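Long-range contact in dermonecrotic toxin (Pasteurella multocida, PDB 2EBF), which is a potent mitogen that induces bone resorption and is associated with severe progressive atrophic rhinitis in pigs, represented here by its C-terminal region: residues 391-403 with 491-503. Numbering follows the deposited sequence.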
# COMPACT_ATOMS: atom_id res chain seq x y z
N THR A 391 19.65 24.75 -26.16
CA THR A 391 19.94 25.54 -24.98
C THR A 391 19.86 24.66 -23.73
O THR A 391 20.68 24.80 -22.82
CB THR A 391 18.99 26.76 -24.89
OG1 THR A 391 19.05 27.48 -26.13
CG2 THR A 391 19.39 27.69 -23.75
N PHE A 392 18.90 23.75 -23.70
CA PHE A 392 18.81 22.79 -22.60
C PHE A 392 20.05 21.90 -22.57
O PHE A 392 20.63 21.68 -21.51
CB PHE A 392 17.54 21.92 -22.71
CG PHE A 392 16.28 22.61 -22.24
CD1 PHE A 392 15.88 22.51 -20.90
CD2 PHE A 392 15.48 23.33 -23.12
CE1 PHE A 392 14.71 23.14 -20.44
CE2 PHE A 392 14.31 23.96 -22.68
CZ PHE A 392 13.92 23.86 -21.34
N ILE A 393 20.45 21.41 -23.74
CA ILE A 393 21.60 20.51 -23.89
C ILE A 393 22.89 21.20 -23.45
O ILE A 393 23.71 20.62 -22.73
CB ILE A 393 21.71 19.98 -25.34
CG1 ILE A 393 20.50 19.10 -25.68
CG2 ILE A 393 23.01 19.21 -25.58
CD1 ILE A 393 20.46 18.62 -27.13
N ASP A 394 23.06 22.44 -23.89
CA ASP A 394 24.23 23.25 -23.53
C ASP A 394 24.36 23.50 -22.03
O ASP A 394 25.47 23.73 -21.54
CB ASP A 394 24.19 24.58 -24.27
CG ASP A 394 24.52 24.45 -25.74
OD1 ASP A 394 24.91 23.34 -26.18
OD2 ASP A 394 24.41 25.47 -26.45
N ASN A 395 23.24 23.46 -21.31
CA ASN A 395 23.26 23.63 -19.86
C ASN A 395 23.21 22.30 -19.11
O ASN A 395 22.92 22.27 -17.92
CB ASN A 395 22.13 24.58 -19.43
CG ASN A 395 22.41 26.01 -19.83
OD1 ASN A 395 21.96 26.48 -20.88
ND2 ASN A 395 23.21 26.70 -19.02
N GLY A 396 23.50 21.22 -19.82
CA GLY A 396 23.69 19.92 -19.19
C GLY A 396 22.53 18.94 -19.11
O GLY A 396 22.65 17.92 -18.42
N LEU A 397 21.43 19.19 -19.83
CA LEU A 397 20.32 18.22 -19.89
C LEU A 397 20.84 16.81 -20.15
O LEU A 397 21.59 16.59 -21.10
CB LEU A 397 19.32 18.60 -21.00
CG LEU A 397 18.13 17.66 -21.23
CD1 LEU A 397 17.06 17.85 -20.14
CD2 LEU A 397 17.53 17.86 -22.62
N THR A 398 20.45 15.86 -19.30
CA THR A 398 20.89 14.47 -19.47
C THR A 398 19.76 13.54 -19.87
O THR A 398 20.00 12.50 -20.49
CB THR A 398 21.56 13.89 -18.18
OG1 THR A 398 20.65 13.99 -17.08
CG2 THR A 398 22.84 14.65 -17.85
N GLU A 399 18.53 13.90 -19.53
CA GLU A 399 17.41 12.97 -19.65
C GLU A 399 16.04 13.64 -19.85
O GLU A 399 15.76 14.68 -19.25
CB GLU A 399 17.37 12.06 -18.41
CG GLU A 399 16.50 10.83 -18.55
CD GLU A 399 16.86 9.74 -17.54
OE1 GLU A 399 17.76 9.97 -16.70
OE2 GLU A 399 16.24 8.65 -17.60
N ILE A 400 15.21 13.01 -20.68
CA ILE A 400 13.82 13.39 -20.89
C ILE A 400 12.91 12.27 -20.38
O ILE A 400 13.14 11.10 -20.68
CB ILE A 400 13.51 13.63 -22.40
CG1 ILE A 400 14.37 14.78 -22.95
CG2 ILE A 400 12.01 13.87 -22.63
CD1 ILE A 400 14.63 14.69 -24.45
N ALA A 401 11.89 12.63 -19.61
CA ALA A 401 10.98 11.64 -19.05
C ALA A 401 9.55 12.02 -19.33
O ALA A 401 9.19 13.20 -19.27
CB ALA A 401 11.21 11.49 -17.55
N ILE A 402 8.73 11.02 -19.65
CA ILE A 402 7.33 11.25 -19.93
C ILE A 402 6.45 10.22 -19.22
O ILE A 402 6.78 9.03 -19.18
CB ILE A 402 7.01 11.35 -21.47
CG1 ILE A 402 6.68 9.99 -22.11
CG2 ILE A 402 8.13 12.10 -22.23
CD1 ILE A 402 7.77 8.94 -22.03
N SER A 403 5.35 10.69 -18.66
CA SER A 403 4.39 9.84 -17.99
C SER A 403 3.39 9.19 -18.97
O SER A 403 2.67 8.27 -18.60
CB SER A 403 3.64 10.64 -16.92
OG SER A 403 2.92 11.70 -17.52
N LEU A 491 14.70 9.62 -11.23
CA LEU A 491 14.98 10.98 -11.67
C LEU A 491 15.76 11.88 -10.72
O LEU A 491 16.66 12.60 -11.16
CB LEU A 491 13.70 11.69 -12.14
CG LEU A 491 13.03 11.12 -13.39
CD1 LEU A 491 11.77 11.91 -13.69
CD2 LEU A 491 13.97 11.08 -14.60
N ASP A 492 15.43 11.88 -9.43
CA ASP A 492 16.22 12.74 -8.53
C ASP A 492 17.46 12.01 -8.02
O ASP A 492 17.49 11.46 -6.91
CB ASP A 492 15.40 13.52 -7.47
CG ASP A 492 14.76 12.63 -6.40
OD1 ASP A 492 14.25 13.21 -5.41
OD2 ASP A 492 14.76 11.39 -6.53
N ARG A 493 18.46 11.99 -8.90
CA ARG A 493 19.71 11.31 -8.67
C ARG A 493 20.84 12.27 -9.02
O ARG A 493 20.69 13.11 -9.92
CB ARG A 493 19.80 10.05 -9.53
CG ARG A 493 18.79 8.96 -9.14
CD ARG A 493 19.06 7.63 -9.86
NE ARG A 493 18.55 7.64 -11.23
CZ ARG A 493 18.56 6.59 -12.06
NH1 ARG A 493 19.06 5.42 -11.67
NH2 ARG A 493 18.06 6.72 -13.28
N GLU A 494 21.96 12.16 -8.31
CA GLU A 494 23.11 13.02 -8.54
C GLU A 494 23.59 12.95 -10.00
O GLU A 494 23.56 11.89 -10.62
CB GLU A 494 24.25 12.67 -7.57
CG GLU A 494 24.88 11.28 -7.78
CD GLU A 494 26.22 11.33 -8.51
OE1 GLU A 494 26.38 10.62 -9.53
OE2 GLU A 494 27.11 12.09 -8.05
N GLY A 495 23.99 14.10 -10.54
CA GLY A 495 24.50 14.18 -11.90
C GLY A 495 23.46 14.11 -13.00
O GLY A 495 23.79 13.92 -14.17
N GLN A 496 22.19 14.27 -12.63
CA GLN A 496 21.11 14.26 -13.61
C GLN A 496 20.46 15.63 -13.70
O GLN A 496 20.17 16.26 -12.68
CB GLN A 496 20.05 13.20 -13.27
CG GLN A 496 20.57 11.77 -13.28
CD GLN A 496 19.47 10.72 -13.31
OE1 GLN A 496 18.27 11.04 -13.32
NE2 GLN A 496 19.87 9.45 -13.33
N LYS A 497 20.25 16.07 -14.94
CA LYS A 497 19.49 17.28 -15.23
C LYS A 497 18.42 16.86 -16.24
O LYS A 497 18.74 16.44 -17.34
CB LYS A 497 20.39 18.37 -15.82
CG LYS A 497 21.38 18.94 -14.82
CD LYS A 497 22.35 19.90 -15.50
CE LYS A 497 23.17 20.69 -14.49
NZ LYS A 497 24.13 21.59 -15.19
N PHE A 498 17.17 16.94 -15.83
CA PHE A 498 16.11 16.30 -16.59
C PHE A 498 14.96 17.25 -16.90
O PHE A 498 14.81 18.30 -16.27
CB PHE A 498 15.58 15.07 -15.83
CG PHE A 498 15.00 15.40 -14.48
CD1 PHE A 498 13.65 15.71 -14.34
CD2 PHE A 498 15.81 15.43 -13.34
CE1 PHE A 498 13.10 16.03 -13.10
CE2 PHE A 498 15.27 15.76 -12.09
CZ PHE A 498 13.92 16.06 -11.97
N VAL A 499 14.15 16.85 -17.87
CA VAL A 499 12.87 17.48 -18.15
C VAL A 499 11.80 16.38 -18.14
O VAL A 499 12.02 15.29 -18.66
CB VAL A 499 12.89 18.17 -19.54
CG1 VAL A 499 11.50 18.63 -19.93
CG2 VAL A 499 13.89 19.34 -19.55
N VAL A 500 10.65 16.66 -17.53
CA VAL A 500 9.54 15.70 -17.49
C VAL A 500 8.31 16.29 -18.16
O VAL A 500 8.00 17.47 -17.97
CB VAL A 500 9.14 15.29 -16.04
CG1 VAL A 500 8.26 14.02 -16.04
CG2 VAL A 500 10.33 15.06 -15.19
N PHE A 501 7.61 15.46 -18.93
CA PHE A 501 6.33 15.83 -19.51
C PHE A 501 5.24 14.96 -18.90
O PHE A 501 5.31 13.73 -18.96
CB PHE A 501 6.35 15.66 -21.03
CG PHE A 501 7.28 16.61 -21.72
CD1 PHE A 501 6.83 17.86 -22.15
CD2 PHE A 501 8.61 16.26 -21.95
CE1 PHE A 501 7.68 18.74 -22.79
CE2 PHE A 501 9.49 17.13 -22.59
CZ PHE A 501 9.03 18.38 -23.01
N ALA A 502 4.23 15.61 -18.34
CA ALA A 502 3.18 14.89 -17.62
C ALA A 502 1.87 15.66 -17.61
O ALA A 502 1.85 16.89 -17.70
CB ALA A 502 3.63 14.59 -16.19
N ASP A 503 0.77 14.91 -17.50
CA ASP A 503 -0.57 15.45 -17.37
C ASP A 503 -0.64 16.37 -16.14
O ASP A 503 0.05 16.13 -15.14
CB ASP A 503 -1.56 14.27 -17.28
CG ASP A 503 -3.00 14.71 -17.36
OD1 ASP A 503 -3.57 15.04 -16.30
OD2 ASP A 503 -3.58 14.68 -18.47
O HOH W 1 0.51 11.80 -18.36
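Lys497 lies along the Asn395-Gly396 backbone, and its course illustrates how a helix end and the start of a strand can be joined by one long side chain. CG stands beside the backbone N (chi1 -69°) and the chain beyond it is extended, which carries the ammonium group to the carbonyl of Asn395. Lys497 CB rests 3.5 Å from Gly396 O, and CG stays farther from the same carbonyl. Lys497 CD touches both oxygens, coming within 3.4 Å of Asn395 O, and CE passes Asn395 O. Lys497 NZ donates to Asn395 O at 3.1 Å, from a position tilted 35° out of the carbonyl plane. Gly396, with positive phi, is the C-prime residue of the Schellman motif closing helix 389-394.

Just beyond, Thr398 and Lys497 grip each other twice. Thr398 N donates almost straight (176°) to Lys497 O at 2.7 Å, while Lys497 N donates to Thr398 OG1 at 3.0 Å. Parallel pairing then runs through Val499 N to Glu399 O, Ala401 N to Val499 O, Phe501 N to Ala401 O and Ser403 N to Phe501 O.

On one face, Leu397 CD1 meets Val499 CG2 at 3.6 Å, the side chains crossing at about a right angle, and Phe392 reaches the same methyl. Farther along, Ile400 CG2 meets the edge of the Phe501 ring, 4.1 Å from CE2. On the opposite face, Ala401 CB packs 3.9 Å from Leu491 CD1, and Leu491 CB sits over the centre of the Phe498 ring.

The pair lies inside a mostly parallel sheet within the toxin's C2 region, flanked by strands 456-461 and 372-376. Arg458 forms a salt bridge with Glu399, whereas Phe385 of helix 379-387 covers Leu397, Ile400 and Val499.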